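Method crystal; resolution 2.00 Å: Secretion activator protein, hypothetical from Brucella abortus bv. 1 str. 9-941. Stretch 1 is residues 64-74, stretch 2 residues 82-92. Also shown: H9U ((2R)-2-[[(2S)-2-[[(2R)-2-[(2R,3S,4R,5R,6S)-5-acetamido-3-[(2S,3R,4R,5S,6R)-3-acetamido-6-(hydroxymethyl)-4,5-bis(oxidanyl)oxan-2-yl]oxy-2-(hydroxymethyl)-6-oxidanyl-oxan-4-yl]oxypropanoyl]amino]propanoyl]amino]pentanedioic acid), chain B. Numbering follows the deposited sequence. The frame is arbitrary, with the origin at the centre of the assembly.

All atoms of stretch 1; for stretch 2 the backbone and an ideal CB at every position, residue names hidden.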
# COMPACT_ATOMS: atom_id res chain seq x y z
N ILE A 64 8.60 7.88 -5.86
CA ILE A 64 7.47 8.18 -4.99
C ILE A 64 7.02 6.95 -4.23
O ILE A 64 6.77 7.00 -3.02
CB ILE A 64 6.31 8.78 -5.83
CG1 ILE A 64 6.68 10.18 -6.31
CG2 ILE A 64 5.02 8.77 -5.02
CD1 ILE A 64 5.76 10.71 -7.39
N TYR A 65 6.91 5.81 -4.92
CA TYR A 65 6.53 4.57 -4.26
C TYR A 65 7.58 4.15 -3.23
O TYR A 65 7.24 3.65 -2.16
CB TYR A 65 6.31 3.47 -5.29
CG TYR A 65 4.94 3.51 -5.96
CD1 TYR A 65 3.78 3.59 -5.20
CD2 TYR A 65 4.83 3.48 -7.34
CE1 TYR A 65 2.54 3.63 -5.81
CE2 TYR A 65 3.59 3.52 -7.95
CZ TYR A 65 2.45 3.59 -7.19
OH TYR A 65 1.22 3.64 -7.81
N ARG A 66 8.86 4.35 -3.55
CA ARG A 66 9.93 3.94 -2.63
C ARG A 66 9.95 4.82 -1.38
O ARG A 66 9.92 4.32 -0.25
CB ARG A 66 11.28 3.98 -3.34
CG ARG A 66 12.42 3.25 -2.60
CD ARG A 66 13.80 3.55 -3.21
NE ARG A 66 14.07 4.99 -3.21
CZ ARG A 66 14.09 5.75 -4.31
NH1 ARG A 66 13.87 5.21 -5.50
NH2 ARG A 66 14.33 7.05 -4.20
N GLU A 67 9.99 6.14 -1.57
CA GLU A 67 10.16 7.06 -0.45
C GLU A 67 8.86 7.30 0.32
O GLU A 67 8.88 7.39 1.56
CB GLU A 67 10.69 8.41 -0.94
CG GLU A 67 12.08 8.35 -1.55
CD GLU A 67 13.12 7.84 -0.57
OE1 GLU A 67 12.95 8.09 0.64
OE2 GLU A 67 14.09 7.20 -1.02
N ASN A 68 7.74 7.44 -0.38
CA ASN A 68 6.52 7.89 0.27
C ASN A 68 5.56 6.76 0.59
O ASN A 68 4.49 7.02 1.15
CB ASN A 68 5.83 8.95 -0.59
CG ASN A 68 6.44 10.32 -0.39
OD1 ASN A 68 7.40 10.48 0.38
ND2 ASN A 68 5.89 11.33 -1.06
N TYR A 69 5.91 5.52 0.27
CA TYR A 69 5.02 4.41 0.61
C TYR A 69 5.81 3.30 1.27
O TYR A 69 5.61 3.03 2.46
CB TYR A 69 4.28 3.94 -0.65
CG TYR A 69 3.29 4.99 -1.11
CD1 TYR A 69 2.01 5.05 -0.57
CD2 TYR A 69 3.65 5.96 -2.05
CE1 TYR A 69 1.11 6.03 -0.97
CE2 TYR A 69 2.75 6.93 -2.45
CZ TYR A 69 1.49 6.96 -1.90
OH TYR A 69 0.59 7.93 -2.30
N TRP A 70 6.74 2.68 0.53
CA TRP A 70 7.58 1.62 1.09
C TRP A 70 8.32 2.10 2.35
O TRP A 70 8.26 1.44 3.39
CB TRP A 70 8.57 1.14 0.03
CG TRP A 70 9.52 0.07 0.49
CD1 TRP A 70 10.84 0.23 0.80
CD2 TRP A 70 9.22 -1.32 0.67
NE1 TRP A 70 11.38 -0.98 1.17
CE2 TRP A 70 10.41 -1.94 1.10
CE3 TRP A 70 8.07 -2.09 0.52
CZ2 TRP A 70 10.48 -3.31 1.38
CZ3 TRP A 70 8.14 -3.45 0.79
CH2 TRP A 70 9.33 -4.04 1.22
N ASN A 71 9.02 3.23 2.26
CA ASN A 71 9.77 3.71 3.42
C ASN A 71 8.85 4.18 4.54
O ASN A 71 9.22 4.07 5.72
CB ASN A 71 10.73 4.84 3.01
CG ASN A 71 11.95 4.32 2.27
OD1 ASN A 71 12.26 3.13 2.31
ND2 ASN A 71 12.66 5.22 1.60
N LYS A 72 7.67 4.71 4.22
CA LYS A 72 6.77 5.20 5.25
C LYS A 72 6.03 4.09 5.99
O LYS A 72 5.37 4.36 7.00
CB LYS A 72 5.76 6.18 4.64
CG LYS A 72 6.42 7.45 4.11
CD LYS A 72 5.64 8.70 4.49
CE LYS A 72 6.54 9.94 4.39
NZ LYS A 72 6.30 10.72 3.14
N VAL A 73 6.11 2.85 5.51
CA VAL A 73 5.64 1.69 6.26
C VAL A 73 6.80 0.83 6.74
O VAL A 73 6.59 -0.30 7.19
CB VAL A 73 4.63 0.87 5.45
CG1 VAL A 73 3.46 1.75 5.01
CG2 VAL A 73 5.31 0.23 4.24
N ALA A 74 8.03 1.35 6.66
CA ALA A 74 9.25 0.66 7.09
C ALA A 74 9.35 -0.73 6.46
O ALA A 74 9.62 -1.73 7.12
CB ALA A 74 9.32 0.56 8.62
N UNK A 82 4.55 -9.59 5.25
CA UNK A 82 3.94 -8.47 5.97
C UNK A 82 4.24 -7.16 5.26
O UNK A 82 3.38 -6.28 5.15
CB UNK A 82 4.44 -8.42 7.41
N UNK A 83 5.48 -7.01 4.78
CA UNK A 83 5.87 -5.80 4.06
C UNK A 83 4.96 -5.56 2.86
O UNK A 83 4.44 -4.46 2.67
CB UNK A 83 7.33 -5.90 3.60
N UNK A 84 4.72 -6.61 2.06
CA UNK A 84 3.93 -6.44 0.84
C UNK A 84 2.47 -6.12 1.17
O UNK A 84 1.87 -5.24 0.53
CB UNK A 84 4.01 -7.70 -0.02
N UNK A 85 1.89 -6.82 2.14
CA UNK A 85 0.51 -6.55 2.53
C UNK A 85 0.35 -5.11 3.01
O UNK A 85 -0.64 -4.45 2.71
CB UNK A 85 0.07 -7.52 3.62
N UNK A 86 1.33 -4.61 3.77
CA UNK A 86 1.25 -3.25 4.29
C UNK A 86 1.49 -2.23 3.18
O UNK A 86 0.83 -1.18 3.14
CB UNK A 86 2.26 -3.05 5.42
N UNK A 87 2.41 -2.54 2.25
CA UNK A 87 2.69 -1.63 1.15
C UNK A 87 1.46 -1.41 0.27
O UNK A 87 1.13 -0.28 -0.09
CB UNK A 87 3.85 -2.17 0.31
N UNK A 88 0.77 -2.49 -0.11
CA UNK A 88 -0.38 -2.32 -0.99
C UNK A 88 -1.49 -1.53 -0.31
O UNK A 88 -2.10 -0.66 -0.93
CB UNK A 88 -0.91 -3.68 -1.44
N UNK A 89 -1.77 -1.85 0.96
CA UNK A 89 -2.71 -1.05 1.74
C UNK A 89 -2.28 0.41 1.77
O UNK A 89 -3.11 1.32 1.57
CB UNK A 89 -2.83 -1.60 3.16
N UNK A 90 -0.99 0.66 1.96
CA UNK A 90 -0.48 2.02 1.96
C UNK A 90 -0.68 2.70 0.61
O UNK A 90 -1.02 3.89 0.55
CB UNK A 90 1.00 2.02 2.33
N UNK A 91 -0.48 1.97 -0.48
CA UNK A 91 -0.67 2.56 -1.80
C UNK A 91 -2.12 2.95 -2.00
O UNK A 91 -2.44 4.03 -2.53
CB UNK A 91 -0.23 1.59 -2.90
N UNK A 92 -3.04 2.10 -1.54
CA UNK A 92 -4.46 2.27 -1.79
C UNK A 92 -5.09 3.32 -0.87
O UNK A 92 -6.00 4.04 -1.30
CB UNK A 92 -5.18 0.93 -1.62
C22 H9U B . -5.63 5.37 -4.88
C24 H9U B . -7.72 4.45 -5.77
C26 H9U B . -4.90 4.81 -6.12
C28 H9U B . -7.00 4.02 -7.06
C23 H9U B . -7.06 5.62 -5.14
C25 H9U B . -4.62 6.62 -3.15
C27 H9U B . -3.25 7.33 -2.97
C29 H9U B . -2.93 7.50 -1.53
C30 H9U B . -4.02 8.14 -0.78
C31 H9U B . -5.31 7.33 -0.94
C32 H9U B . -8.86 6.65 -3.77
C33 H9U B . -3.55 4.29 -5.74
C34 H9U B . -6.43 7.93 -0.14
C35 H9U B . -10.17 3.81 -5.69
C36 H9U B . -9.69 6.03 -2.65
C37 H9U B . -1.23 6.96 -4.59
C38 H9U B . -8.57 8.12 -3.47
C39 H9U B . -9.88 4.30 -0.82
C40 H9U B . -11.63 4.06 -6.06
C41 H9U B . -0.19 5.96 -5.10
C42 H9U B . -9.61 5.13 0.43
C43 H9U B . -10.23 7.13 1.88
C44 H9U B . -9.40 2.88 -0.59
C45 H9U B . -9.41 8.35 1.47
C46 H9U B . -11.56 7.62 2.42
C47 H9U B . -11.48 7.89 3.92
C48 H9U B . -12.83 8.34 4.48
N18 H9U B . -9.14 4.72 -6.14
N19 H9U B . -2.18 6.49 -3.58
N20 H9U B . -9.12 4.91 -1.89
N21 H9U B . -10.45 6.30 0.70
O01 H9U B . -5.00 6.61 -4.48
O02 H9U B . -5.60 3.71 -6.78
O03 H9U B . -5.68 7.27 -2.36
O04 H9U B . -7.67 5.90 -3.81
O05 H9U B . -7.04 5.04 -7.97
O06 H9U B . -1.68 8.28 -1.37
O07 H9U B . -3.68 8.20 0.62
O08 H9U B . -3.00 3.69 -6.88
O09 H9U B . -6.68 9.23 -0.58
O10 H9U B . -9.88 2.86 -5.04
O11 H9U B . -10.77 6.44 -2.40
O12 H9U B . -1.23 8.07 -5.00
O13 H9U B . -8.72 4.82 1.15
O14 H9U B . -8.57 8.83 2.28
O15 H9U B . -9.57 8.86 0.33
O16 H9U B . -13.83 8.42 3.72
O17 H9U B . -12.93 8.63 5.71

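The backbone of stretch 2 is helical from 82 to 92, and its axis crosses helix 64-70 at 97°, with a closest approach of 9.7 Å. Nearly perpendicular helices meet over a short patch, so only some positions can face Tyr65, Tyr69, Trp70 and Val73.

At position 82 the ideal CB has nothing of stretch 1 within 5.5 Å, so stretch 1 leaves the choice open. The residue is Val82, whose backbone O serves the helix one turn on.

Position 83 points toward stretch 1, its ideal CB 3.6 Å from CH2 of Trp70. The indole leaves room for a small or medium side chain, apolar or polar, provided its first carbon packs against the ring and any polar group finds a partner. In Asp83 CB lies 3.6 Å from Trp70 CH2, and OD2, still 3.8 Å from Trp70 CH2, is hydrogen-bonded elsewhere in the structure. Asp83 OD1 accepts a weak hydrogen bond from the backbone N of position 84 (2.6 Å).

Position 84 points away and 85 is out of reach, so stretch 1 imposes little on either; they are His84 and Ala85.

Position 86 points toward Val73, with 4.6 Å between the ideal CB and Val73 CB. A methyl-bearing residue of modest size would suit: valine, threonine, alanine or perhaps isoleucine. Thr86 serves two needs. Its CG2 meets Val73 CB at 3.6 Å, and its OG1 donates to the backbone O of Val82 (2.9 Å), so the hydroxyl is satisfied within its own helix.

At position 87 CA-to-CB points sideways, yet the ideal CB is 4.2 Å from Trp70 CE3 and 4.8 Å from Val73 CG2. Extending from here, a flexible apolar chain such as leucine or methionine could reach the ground between Trp70 and Tyr69. Leu87, with chi1 t and chi2 p, does so: CD2 lies 3.8 Å from Trp70 CE3, and CD1 lies 3.7 Å from Trp70 N and 4.0 Å from Tyr69 CB.

Positions 88 and 89 are out of reach of stretch 1 and could hold many residue types; they are Asp88 and Phe89.

Position 90 points toward stretch 1, and its ideal CB is already 3.6 Å from Val73 CG1 and 4.3 Å from Tyr69 CD1. With neighbours this close to the first carbon, a small residue fits best. Ala90 places its CB 3.6 Å from Val73 CG1, and its backbone O approaches the edge of the Tyr69 ring, 3.4 Å from CE1.

At position 91 CB points sideways, 4.5 Å from Tyr65 CE1 and 4.7 Å from Tyr69 CD1. Two aromatic rings favour an aliphatic chain: isoleucine, leucine or methionine. Ile91, chi1 m, sets CG1 3.8 Å from Tyr65 CE1 and 4.3 Å from Tyr69 CD1. Its backbone O accepts from N19 of H9U (2.7 Å).

Position 92 points away from stretch 1, but H9U lies near enough for a longer side chain to reach, where a donor that can also pack would be useful. His92 donates from NE2 to O10 of H9U (2.9 Å), and H9U C44 lies over one face of its ring.

Stretch 2, residues 82-92: VDHATLDFAIH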
# COMPACT_ATOMS: atom_id res chain seq x y z
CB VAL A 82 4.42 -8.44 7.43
CG1 VAL A 82 3.92 -7.19 8.13
CG2 VAL A 82 3.96 -9.70 8.18
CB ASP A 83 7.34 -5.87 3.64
CG ASP A 83 7.72 -7.20 3.00
OD1 ASP A 83 6.83 -8.02 2.68
OD2 ASP A 83 8.94 -7.43 2.80
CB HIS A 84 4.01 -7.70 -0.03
CG HIS A 84 3.18 -7.62 -1.27
ND1 HIS A 84 3.50 -6.79 -2.33
CD2 HIS A 84 2.04 -8.26 -1.63
CE1 HIS A 84 2.59 -6.92 -3.28
NE2 HIS A 84 1.70 -7.81 -2.88
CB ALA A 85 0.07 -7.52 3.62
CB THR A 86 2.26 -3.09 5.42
OG1 THR A 86 2.02 -4.09 6.41
CG2 THR A 86 2.14 -1.71 6.05
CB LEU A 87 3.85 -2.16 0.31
CG LEU A 87 4.11 -1.45 -1.03
CD1 LEU A 87 4.56 -0.02 -0.81
CD2 LEU A 87 5.15 -2.23 -1.84
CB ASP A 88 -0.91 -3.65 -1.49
CG ASP A 88 -1.97 -3.47 -2.55
OD1 ASP A 88 -1.60 -3.19 -3.71
OD2 ASP A 88 -3.18 -3.55 -2.23
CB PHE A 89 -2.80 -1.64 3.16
CG PHE A 89 -4.04 -1.25 3.94
CD1 PHE A 89 -4.89 -0.25 3.51
CD2 PHE A 89 -4.32 -1.90 5.14
CE1 PHE A 89 -6.01 0.10 4.25
CE2 PHE A 89 -5.44 -1.55 5.89
CZ PHE A 89 -6.29 -0.55 5.44
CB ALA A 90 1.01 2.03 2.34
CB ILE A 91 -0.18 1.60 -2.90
CG1 ILE A 91 1.34 1.50 -2.89
CG2 ILE A 91 -0.69 2.06 -4.28
CD1 ILE A 91 1.89 0.41 -3.79
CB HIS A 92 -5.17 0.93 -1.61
CG HIS A 92 -6.52 0.85 -2.24
ND1 HIS A 92 -7.56 0.13 -1.69
CD2 HIS A 92 -7.00 1.39 -3.39
CE1 HIS A 92 -8.62 0.22 -2.47
NE2 HIS A 92 -8.31 0.98 -3.51
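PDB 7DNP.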